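Local coordinates for protein TqaA (Penicillium aethiopicum, PDB 5DLK) that probably closes a nonribosomal peptide into a ring, as the terminal condensation-like domain of a fungal synthetase that carries its intermediates on phosphopantetheine, at residues H68-T73 against V408-F413; L117-R122 against V157-V162; L172-S177 against K188-F193. All coordinates share one frame; numbering follows the deposited sequence.

Interaction 1 of 3, residues H68-T73 against V408-F413; sequences HSYNWT and VQYSKF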
loop_
_atom_site.group_PDB
_atom_site.type_symbol
_atom_site.label_atom_id
_atom_site.label_comp_id
_atom_site.label_asym_id
_atom_site.label_seq_id
_atom_site.Cartn_x
_atom_site.Cartn_y
_atom_site.Cartn_z
ATOM N N HIS A 68 2.440 -2.683 10.422
ATOM C CA HIS A 68 1.432 -1.935 11.163
ATOM C C HIS A 68 0.870 -2.749 12.308
ATOM O O HIS A 68 0.779 -3.973 12.222
ATOM C CB HIS A 68 0.267 -1.537 10.263
ATOM C CG HIS A 68 0.559 -0.362 9.380
ATOM N ND1 HIS A 68 1.509 -0.399 8.383
ATOM C CD2 HIS A 68 0.033 0.885 9.358
ATOM C CE1 HIS A 68 1.558 0.781 7.784
ATOM N NE2 HIS A 68 0.662 1.573 8.347
ATOM N N SER A 69 0.491 -2.044 13.368
ATOM C CA SER A 69 -0.358 -2.602 14.416
ATOM C C SER A 69 -1.647 -1.805 14.410
ATOM O O SER A 69 -1.644 -0.620 14.757
ATOM C CB SER A 69 0.320 -2.511 15.787
ATOM O OG SER A 69 -0.516 -3.088 16.784
ATOM N N TYR A 70 -2.744 -2.444 14.015
ATOM C CA TYR A 70 -4.041 -1.790 14.023
ATOM C C TYR A 70 -4.720 -2.078 15.368
ATOM O O TYR A 70 -4.985 -3.230 15.694
ATOM C CB TYR A 70 -4.901 -2.266 12.860
ATOM C CG TYR A 70 -4.407 -1.734 11.529
ATOM C CD1 TYR A 70 -4.435 -0.371 11.268
ATOM C CD2 TYR A 70 -3.912 -2.586 10.548
ATOM C CE1 TYR A 70 -3.979 0.134 10.062
ATOM C CE2 TYR A 70 -3.457 -2.086 9.326
ATOM C CZ TYR A 70 -3.496 -0.721 9.099
ATOM O OH TYR A 70 -3.061 -0.186 7.895
ATOM N N ASN A 71 -4.993 -1.016 16.115
ATOM C CA ASN A 71 -5.323 -1.132 17.541
ATOM C C ASN A 71 -6.746 -0.697 17.838
ATOM O O ASN A 71 -7.147 0.413 17.501
ATOM C CB ASN A 71 -4.366 -0.289 18.369
ATOM C CG ASN A 71 -2.926 -0.600 18.076
ATOM O OD1 ASN A 71 -2.587 -1.728 17.715
ATOM N ND2 ASN A 71 -2.061 0.403 18.219
ATOM N N TRP A 72 -7.501 -1.570 18.493
ATOM C CA TRP A 72 -8.888 -1.284 18.805
ATOM C C TRP A 72 -9.101 -1.274 20.313
ATOM O O TRP A 72 -8.991 -2.313 20.948
ATOM C CB TRP A 72 -9.792 -2.318 18.159
ATOM C CG TRP A 72 -9.699 -2.305 16.661
ATOM C CD1 TRP A 72 -8.992 -3.166 15.868
ATOM C CD2 TRP A 72 -10.310 -1.357 15.790
ATOM N NE1 TRP A 72 -9.146 -2.819 14.542
ATOM C CE2 TRP A 72 -9.951 -1.709 14.470
ATOM C CE3 TRP A 72 -11.136 -0.245 15.995
ATOM C CZ2 TRP A 72 -10.403 -0.998 13.364
ATOM C CZ3 TRP A 72 -11.575 0.466 14.889
ATOM C CH2 TRP A 72 -11.202 0.088 13.593
ATOM N N THR A 73 -9.401 -0.108 20.871
ATOM C CA THR A 73 -9.672 -0.006 22.304
ATOM C C THR A 73 -11.169 -0.191 22.512
ATOM O O THR A 73 -11.972 0.605 22.030
ATOM C CB THR A 73 -9.220 1.341 22.888
ATOM O OG1 THR A 73 -7.832 1.546 22.606
ATOM C CG2 THR A 73 -9.425 1.372 24.408
ATOM N N VAL A 408 -15.892 1.424 20.745
ATOM C CA VAL A 408 -14.682 0.930 20.100
ATOM C C VAL A 408 -13.942 2.086 19.426
ATOM O O VAL A 408 -14.520 2.801 18.612
ATOM C CB VAL A 408 -14.999 -0.166 19.061
ATOM C CG1 VAL A 408 -13.720 -0.674 18.435
ATOM C CG2 VAL A 408 -15.773 -1.319 19.706
ATOM N N GLN A 409 -12.670 2.268 19.780
ATOM C CA GLN A 409 -11.867 3.368 19.249
ATOM C C GLN A 409 -10.639 2.861 18.494
ATOM O O GLN A 409 -9.959 1.934 18.941
ATOM C CB GLN A 409 -11.436 4.304 20.381
ATOM C CG GLN A 409 -12.556 5.208 20.897
ATOM C CD GLN A 409 -12.931 6.292 19.898
ATOM O OE1 GLN A 409 -14.031 6.291 19.343
ATOM N NE2 GLN A 409 -12.012 7.230 19.667
ATOM N N TYR A 410 -10.354 3.492 17.357
ATOM C CA TYR A 410 -9.241 3.106 16.491
ATOM C C TYR A 410 -7.973 3.899 16.767
ATOM O O TYR A 410 -8.028 5.092 17.031
ATOM C CB TYR A 410 -9.639 3.303 15.021
ATOM C CG TYR A 410 -8.498 3.217 14.022
ATOM C CD1 TYR A 410 -8.162 2.004 13.439
ATOM C CD2 TYR A 410 -7.779 4.354 13.637
ATOM C CE1 TYR A 410 -7.141 1.911 12.507
ATOM C CE2 TYR A 410 -6.741 4.267 12.703
ATOM C CZ TYR A 410 -6.435 3.041 12.145
ATOM O OH TYR A 410 -5.418 2.920 11.232
ATOM N N SER A 411 -6.831 3.226 16.684
ATOM C CA SER A 411 -5.537 3.892 16.645
ATOM C C SER A 411 -4.538 2.921 16.015
ATOM O O SER A 411 -4.878 1.774 15.764
ATOM C CB SER A 411 -5.088 4.329 18.047
ATOM O OG SER A 411 -4.824 3.214 18.868
ATOM N N LYS A 412 -3.307 3.358 15.760
ATOM C CA LYS A 412 -2.353 2.430 15.148
ATOM C C LYS A 412 -0.920 2.760 15.489
ATOM O O LYS A 412 -0.600 3.890 15.892
ATOM C CB LYS A 412 -2.535 2.410 13.618
ATOM C CG LYS A 412 -2.150 3.729 12.946
ATOM C CD LYS A 412 -2.207 3.626 11.433
ATOM C CE LYS A 412 -1.962 4.999 10.790
ATOM N NZ LYS A 412 -0.699 5.569 11.280
ATOM N N PHE A 413 -0.064 1.751 15.368
ATOM C CA PHE A 413 1.372 1.940 15.349
ATOM C C PHE A 413 1.796 1.606 13.910
ATOM O O PHE A 413 1.195 0.734 13.281
ATOM C CB PHE A 413 2.119 1.023 16.308
ATOM C CG PHE A 413 1.585 0.999 17.721
ATOM C CD1 PHE A 413 1.159 2.152 18.357
ATOM C CD2 PHE A 413 1.528 -0.209 18.413
ATOM C CE1 PHE A 413 0.687 2.100 19.679
ATOM C CE2 PHE A 413 1.051 -0.265 19.724
ATOM C CZ PHE A 413 0.634 0.888 20.347
HETATM O O HOH W 1 -2.428 2.976 19.533
HETATM O O HOH W 2 -7.278 2.440 20.096
#
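Residues Ser69 to Thr73 and Gln409 to Phe413 run antiparallel as neighbouring strands, and the second of them forms an outermost strand of a five-stranded mixed sheet. Three hydrogen-bonded pairs, Ser69 with Phe413, Asn71 with Ser411 and Thr73 with Gln409, each carry two backbone bonds. On the face with Asn71, its amide crosses the Phe413 ring at about a right angle, with ND2 3.3 Å above the ring plane over its centre. The amide is held from both ends: Ser69 OG donates to a lone pair of Asn71 OD1 at 2.6 Å, while Asn71 ND2 donates at 2.9 Å to a water that also bonds Ser411 OG. A second water joins Thr73 OG1, Gln409 O and Ser411 OG. The other face is largely aromatic, with Lys412 alongside Tyr70. Tyr410 turns its edge to the face of the Trp72 six-membered ring, the planes 62° apart, and its CB lies 3.4 Å from Trp72 CZ3. Tyr410 CG stands anti to its backbone N (chi1 168°), and further along the side chain OH meets the edge of the Tyr70 ring in plane, 3.3 Å from Tyr70 CE1. Phe190 of helix 186-197 packs edge-to-face with both Tyr70 and Trp72, helix 132-144 covers the Ser69 and Phe413 face through Trp140, and strand 169-177 bonds the far edge of strand 67-75.

Interaction 2 of 3, residues L117-R122 against V157-V162; sequences LDVKVR and VRFTLV
Thr160 OG1 is gripped side-on by Arg122, whose NE and NH2 each donate to it at 3.1 Å. The hydroxyl oxygen sits only 13° out of the guanidinium plane, so one flat group reaches a single atom with two N-H bonds. The arginine chain runs extended as far as CD and then bends at chi3 (68°), which brings NE round to the threonine. NH2 also forms a salt bridge with Asp144 of helix 132-144, so the guanidinium joins strand to helix. An alanine in place of Arg122 would probably leave Thr160 OG1 without these two donors and the Asp144 carboxylate without its arginine partner.

The backbones pair in parallel around the same residue: Arg122 N donates to Phe159 O at 2.9 Å, and Arg122 O accepts from Leu161 N at 2.8 Å, nearly along the C=O axis. Toward Lys120 the chains stand too far apart for a direct bond, and a water spans the gap, giving to Lys120 O at 2.7 Å and accepting from Phe159 N at 2.8 Å. Apolar contacts line the opposite side, with Val119 CG1 3.8 Å from Phe159 CD1 and Val121 CG1 3.9 Å from Leu161 CB. Strand 122-125, helix 132-144 and strand 158-163 follow in sequence, and two adjacent parallel strands joined through a helix make a beta-alpha-beta crossover, here at the sheet edge.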
loop_
_atom_site.group_PDB
_atom_site.type_symbol
_atom_site.label_atom_id
_atom_site.label_comp_id
_atom_site.label_asym_id
_atom_site.label_seq_id
_atom_site.Cartn_x
_atom_site.Cartn_y
_atom_site.Cartn_z
ATOM N N LEU A 117 -4.371 -23.693 9.653
ATOM C CA LEU A 117 -3.592 -22.773 10.464
ATOM C C LEU A 117 -4.372 -22.359 11.705
ATOM O O LEU A 117 -5.375 -21.652 11.602
ATOM C CB LEU A 117 -3.202 -21.530 9.649
ATOM C CG LEU A 117 -2.146 -20.676 10.346
ATOM C CD1 LEU A 117 -0.825 -21.419 10.399
ATOM C CD2 LEU A 117 -1.986 -19.342 9.655
ATOM N N ASP A 118 -3.905 -22.806 12.871
ATOM C CA ASP A 118 -4.487 -22.392 14.142
ATOM C C ASP A 118 -4.015 -20.997 14.526
ATOM O O ASP A 118 -2.816 -20.744 14.617
ATOM C CB ASP A 118 -4.124 -23.369 15.270
ATOM C CG ASP A 118 -4.212 -24.823 14.847
ATOM O OD1 ASP A 118 -5.054 -25.149 13.985
ATOM O OD2 ASP A 118 -3.432 -25.646 15.382
ATOM N N VAL A 119 -4.958 -20.094 14.757
ATOM C CA VAL A 119 -4.615 -18.766 15.234
ATOM C C VAL A 119 -4.505 -18.774 16.758
ATOM O O VAL A 119 -5.463 -19.094 17.456
ATOM C CB VAL A 119 -5.660 -17.726 14.784
ATOM C CG1 VAL A 119 -5.375 -16.371 15.415
ATOM C CG2 VAL A 119 -5.670 -17.634 13.263
ATOM N N LYS A 120 -3.325 -18.446 17.267
ATOM C CA LYS A 120 -3.128 -18.319 18.707
ATOM C C LYS A 120 -2.939 -16.849 19.063
ATOM O O LYS A 120 -2.029 -16.191 18.546
ATOM C CB LYS A 120 -1.920 -19.138 19.170
ATOM C CG LYS A 120 -2.058 -20.656 18.942
ATOM C CD LYS A 120 -3.374 -21.176 19.512
ATOM C CE LYS A 120 -3.360 -22.691 19.710
ATOM N NZ LYS A 120 -3.246 -23.421 18.420
ATOM N N VAL A 121 -3.802 -16.331 19.930
ATOM C CA VAL A 121 -3.738 -14.926 20.332
ATOM C C VAL A 121 -2.767 -14.716 21.487
ATOM O O VAL A 121 -2.772 -15.479 22.447
ATOM C CB VAL A 121 -5.133 -14.411 20.729
ATOM C CG1 VAL A 121 -5.071 -12.983 21.223
ATOM C CG2 VAL A 121 -6.096 -14.546 19.542
ATOM N N ARG A 122 -1.911 -13.704 21.388
ATOM C CA ARG A 122 -1.074 -13.323 22.516
ATOM C C ARG A 122 -1.954 -12.515 23.470
ATOM O O ARG A 122 -2.619 -11.552 23.072
ATOM C CB ARG A 122 0.152 -12.528 22.053
ATOM C CG ARG A 122 1.009 -11.967 23.167
ATOM C CD ARG A 122 2.262 -11.266 22.640
ATOM N NE ARG A 122 1.941 -10.032 21.911
ATOM C CZ ARG A 122 2.851 -9.153 21.500
ATOM N NH1 ARG A 122 4.138 -9.365 21.747
ATOM N NH2 ARG A 122 2.470 -8.055 20.849
ATOM N N VAL A 157 0.965 -11.820 10.228
ATOM C CA VAL A 157 -0.344 -11.489 10.787
ATOM C C VAL A 157 -0.559 -12.262 12.097
ATOM O O VAL A 157 -0.532 -13.498 12.131
ATOM C CB VAL A 157 -1.483 -11.761 9.795
ATOM C CG1 VAL A 157 -2.851 -11.753 10.489
ATOM C CG2 VAL A 157 -1.477 -10.691 8.674
ATOM N N ARG A 158 -0.738 -11.514 13.175
ATOM C CA ARG A 158 -0.906 -12.109 14.499
ATOM C C ARG A 158 -1.621 -11.124 15.406
ATOM O O ARG A 158 -1.578 -9.907 15.188
ATOM C CB ARG A 158 0.441 -12.529 15.083
ATOM C CG ARG A 158 1.505 -11.446 15.120
ATOM C CD ARG A 158 2.843 -12.061 15.562
ATOM N NE ARG A 158 3.215 -13.144 14.662
ATOM C CZ ARG A 158 3.933 -14.213 14.991
ATOM N NH1 ARG A 158 4.371 -14.388 16.241
ATOM N NH2 ARG A 158 4.205 -15.121 14.048
ATOM N N PHE A 159 -2.293 -11.660 16.421
ATOM C CA PHE A 159 -3.243 -10.891 17.215
ATOM C C PHE A 159 -2.836 -10.845 18.672
ATOM O O PHE A 159 -2.268 -11.808 19.193
ATOM C CB PHE A 159 -4.650 -11.500 17.129
ATOM C CG PHE A 159 -5.199 -11.591 15.740
ATOM C CD1 PHE A 159 -4.854 -12.637 14.908
ATOM C CD2 PHE A 159 -6.077 -10.624 15.280
ATOM C CE1 PHE A 159 -5.375 -12.726 13.604
ATOM C CE2 PHE A 159 -6.603 -10.697 13.979
ATOM C CZ PHE A 159 -6.249 -11.751 13.148
ATOM N N THR A 160 -3.126 -9.713 19.305
ATOM C CA THR A 160 -2.817 -9.497 20.721
ATOM C C THR A 160 -4.072 -8.970 21.391
ATOM O O THR A 160 -4.786 -8.153 20.831
ATOM C CB THR A 160 -1.648 -8.499 20.927
ATOM O OG1 THR A 160 -0.474 -8.966 20.247
ATOM C CG2 THR A 160 -1.313 -8.357 22.410
ATOM N N LEU A 161 -4.339 -9.439 22.605
ATOM C CA LEU A 161 -5.511 -9.005 23.350
ATOM C C LEU A 161 -5.054 -8.641 24.753
ATOM O O LEU A 161 -4.573 -9.509 25.480
ATOM C CB LEU A 161 -6.554 -10.126 23.388
ATOM C CG LEU A 161 -7.973 -9.806 23.831
ATOM C CD1 LEU A 161 -8.502 -8.635 23.028
ATOM C CD2 LEU A 161 -8.846 -11.036 23.614
ATOM N N VAL A 162 -5.151 -7.360 25.101
ATOM C CA VAL A 162 -4.623 -6.866 26.376
ATOM C C VAL A 162 -5.778 -6.342 27.222
ATOM O O VAL A 162 -6.480 -5.421 26.816
ATOM C CB VAL A 162 -3.557 -5.769 26.157
ATOM C CG1 VAL A 162 -3.022 -5.257 27.477
ATOM C CG2 VAL A 162 -2.406 -6.316 25.322
HETATM O O HOH W 3 -2.226 -14.417 16.537
#

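Interaction 3 of 3, residues L172-S177 against K188-F193; sequences LTIQIS and KLFSDF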
loop_
_atom_site.group_PDB
_atom_site.type_symbol
_atom_site.label_atom_id
_atom_site.label_comp_id
_atom_site.label_asym_id
_atom_site.label_seq_id
_atom_site.Cartn_x
_atom_site.Cartn_y
_atom_site.Cartn_z
ATOM N N LEU A 172 -7.449 -4.738 21.446
ATOM C CA LEU A 172 -7.181 -5.800 20.491
ATOM C C LEU A 172 -6.249 -5.235 19.437
ATOM O O LEU A 172 -6.542 -4.171 18.907
ATOM C CB LEU A 172 -8.473 -6.283 19.844
ATOM C CG LEU A 172 -8.349 -7.140 18.583
ATOM C CD1 LEU A 172 -7.825 -8.518 18.916
ATOM C CD2 LEU A 172 -9.695 -7.209 17.889
ATOM N N THR A 173 -5.128 -5.903 19.158
ATOM C CA THR A 173 -4.283 -5.449 18.044
ATOM C C THR A 173 -4.100 -6.518 16.968
ATOM O O THR A 173 -4.098 -7.730 17.225
ATOM C CB THR A 173 -2.893 -4.959 18.528
ATOM O OG1 THR A 173 -2.001 -6.062 18.710
ATOM C CG2 THR A 173 -3.021 -4.168 19.846
ATOM N N ILE A 174 -3.975 -6.037 15.736
ATOM C CA ILE A 174 -3.763 -6.880 14.582
ATOM C C ILE A 174 -2.478 -6.402 13.923
ATOM O O ILE A 174 -2.424 -5.264 13.472
ATOM C CB ILE A 174 -4.953 -6.777 13.599
ATOM C CG1 ILE A 174 -6.276 -6.822 14.378
ATOM C CG2 ILE A 174 -4.865 -7.836 12.507
ATOM C CD1 ILE A 174 -7.521 -6.519 13.547
ATOM N N GLN A 175 -1.445 -7.237 13.911
ATOM C CA GLN A 175 -0.190 -6.875 13.261
ATOM C C GLN A 175 -0.211 -7.409 11.840
ATOM O O GLN A 175 -0.813 -8.441 11.570
ATOM C CB GLN A 175 1.014 -7.404 14.038
ATOM C CG GLN A 175 1.203 -6.684 15.362
ATOM C CD GLN A 175 2.421 -7.148 16.117
ATOM O OE1 GLN A 175 3.179 -8.000 15.645
ATOM N NE2 GLN A 175 2.618 -6.590 17.305
ATOM N N ILE A 176 0.418 -6.683 10.921
ATOM C CA ILE A 176 0.304 -7.043 9.514
ATOM C C ILE A 176 1.366 -6.292 8.697
ATOM O O ILE A 176 1.693 -5.135 8.975
ATOM C CB ILE A 176 -1.141 -6.757 8.982
ATOM C CG1 ILE A 176 -1.325 -7.248 7.537
ATOM C CG2 ILE A 176 -1.526 -5.288 9.156
ATOM C CD1 ILE A 176 -2.785 -7.212 7.061
ATOM N N SER A 177 1.903 -6.978 7.694
ATOM C CA SER A 177 2.837 -6.391 6.736
ATOM C C SER A 177 2.050 -5.725 5.600
ATOM O O SER A 177 1.020 -6.236 5.175
ATOM C CB SER A 177 3.774 -7.480 6.185
ATOM O OG SER A 177 4.480 -7.015 5.044
ATOM N N LYS A 188 -12.085 -3.612 4.608
ATOM C CA LYS A 188 -12.804 -4.865 4.459
ATOM C C LYS A 188 -12.335 -5.867 5.516
ATOM O O LYS A 188 -13.101 -6.720 5.966
ATOM C CB LYS A 188 -12.604 -5.436 3.051
ATOM C CG LYS A 188 -13.759 -6.282 2.543
ATOM C CD LYS A 188 -14.982 -5.426 2.273
ATOM C CE LYS A 188 -16.153 -6.272 1.806
ATOM N NZ LYS A 188 -17.353 -5.442 1.486
ATOM N N LEU A 189 -11.066 -5.778 5.901
ATOM C CA LEU A 189 -10.567 -6.608 6.987
ATOM C C LEU A 189 -11.378 -6.285 8.248
ATOM O O LEU A 189 -11.823 -7.190 8.969
ATOM C CB LEU A 189 -9.058 -6.376 7.214
ATOM C CG LEU A 189 -8.272 -7.291 8.170
ATOM C CD1 LEU A 189 -6.768 -7.249 7.893
ATOM C CD2 LEU A 189 -8.527 -6.921 9.618
ATOM N N PHE A 190 -11.573 -4.995 8.503
ATOM C CA PHE A 190 -12.253 -4.559 9.725
ATOM C C PHE A 190 -13.753 -4.869 9.687
ATOM O O PHE A 190 -14.322 -5.306 10.688
ATOM C CB PHE A 190 -12.038 -3.059 9.958
ATOM C CG PHE A 190 -10.594 -2.663 10.129
ATOM C CD1 PHE A 190 -9.695 -3.498 10.787
ATOM C CD2 PHE A 190 -10.136 -1.457 9.615
ATOM C CE1 PHE A 190 -8.364 -3.129 10.942
ATOM C CE2 PHE A 190 -8.812 -1.072 9.768
ATOM C CZ PHE A 190 -7.922 -1.909 10.433
ATOM N N SER A 191 -14.398 -4.648 8.542
ATOM C CA SER A 191 -15.840 -4.903 8.434
ATOM C C SER A 191 -16.155 -6.409 8.452
ATOM O O SER A 191 -17.160 -6.817 9.033
ATOM C CB SER A 191 -16.426 -4.233 7.182
ATOM O OG SER A 191 -15.939 -4.813 5.987
ATOM N N ASP A 192 -15.291 -7.231 7.853
ATOM C CA ASP A 192 -15.397 -8.683 7.978
ATOM C C ASP A 192 -15.223 -9.138 9.430
ATOM O O ASP A 192 -15.957 -10.011 9.894
ATOM C CB ASP A 192 -14.372 -9.395 7.097
ATOM C CG ASP A 192 -14.773 -9.414 5.625
ATOM O OD1 ASP A 192 -15.727 -8.687 5.251
ATOM O OD2 ASP A 192 -14.128 -10.154 4.846
ATOM N N PHE A 193 -14.251 -8.566 10.139
ATOM C CA PHE A 193 -14.048 -8.908 11.551
ATOM C C PHE A 193 -15.328 -8.639 12.348
ATOM O O PHE A 193 -15.832 -9.517 13.049
ATOM C CB PHE A 193 -12.878 -8.117 12.163
ATOM C CG PHE A 193 -12.512 -8.562 13.561
ATOM C CD1 PHE A 193 -13.250 -8.134 14.660
ATOM C CD2 PHE A 193 -11.415 -9.383 13.778
ATOM C CE1 PHE A 193 -12.916 -8.538 15.943
ATOM C CE2 PHE A 193 -11.070 -9.786 15.062
ATOM C CZ PHE A 193 -11.825 -9.361 16.145
#
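Ile176 and Leu189 reach toward each other tip to tip, with Ile176 CD1 4.1 Å from Leu189 CD1. The other branch of the same leucine, CD2, lies 4.1 Å from Ile174 CD1, the two side chains sliding past each other in opposite directions. Leu189 CG is anti to its backbone N (chi1 -171°), and the fork beyond it serves both isoleucines.

Alternate residues of the strand, Leu172, Ile174 and Ile176, thus face one side of helix 186-197, a helix laid against a sheet as in the chloramphenicol acetyltransferase-like fold of condensation domains. The short segment axes approach to 12.3 Å. The strand end and the connection carry SHxxxDG, the counterpart here of the HHxxxDG motif of condensation domains, running from Ser177 to Gly183; Gly183 contacts phosphopantetheine in a structure of this protein.

Two phenylalanines add aromatic contacts. Phe193 meets Leu172 tip to tip, its CZ 3.5 Å from Leu172 CD2, while Phe190 offers its ring edge to Ile174, with CE1 4.4 Å from Ile174 CD1.

Polar bonds belong to the surroundings: Asp192 OD2 pairs with Arg94 and accepts from His95 NE2, and on the strand's other side Gln175 NE2 bonds Asp144.

Overall arrangement
From the N terminus, strand 67-75 comes first and opens the longest loop, which interaction 1 closes 335 residues later, when the chain returns from the second half of the domain as strand 407-415. The other two contacts nest inside it, in series. Interaction 2 closes a crossover whose ends lie 35 residues apart, through helix 132-144; interaction 3 then closes a short loop, its ends 11 residues apart, from strand to helix. All three share one sheet. Strand 169-177 sits between the strands of interactions 1 and 2, touching both through probable backbone hydrogen bonds, whereas interactions 1 and 2 themselves stay about 7 Å apart at their nearest atoms.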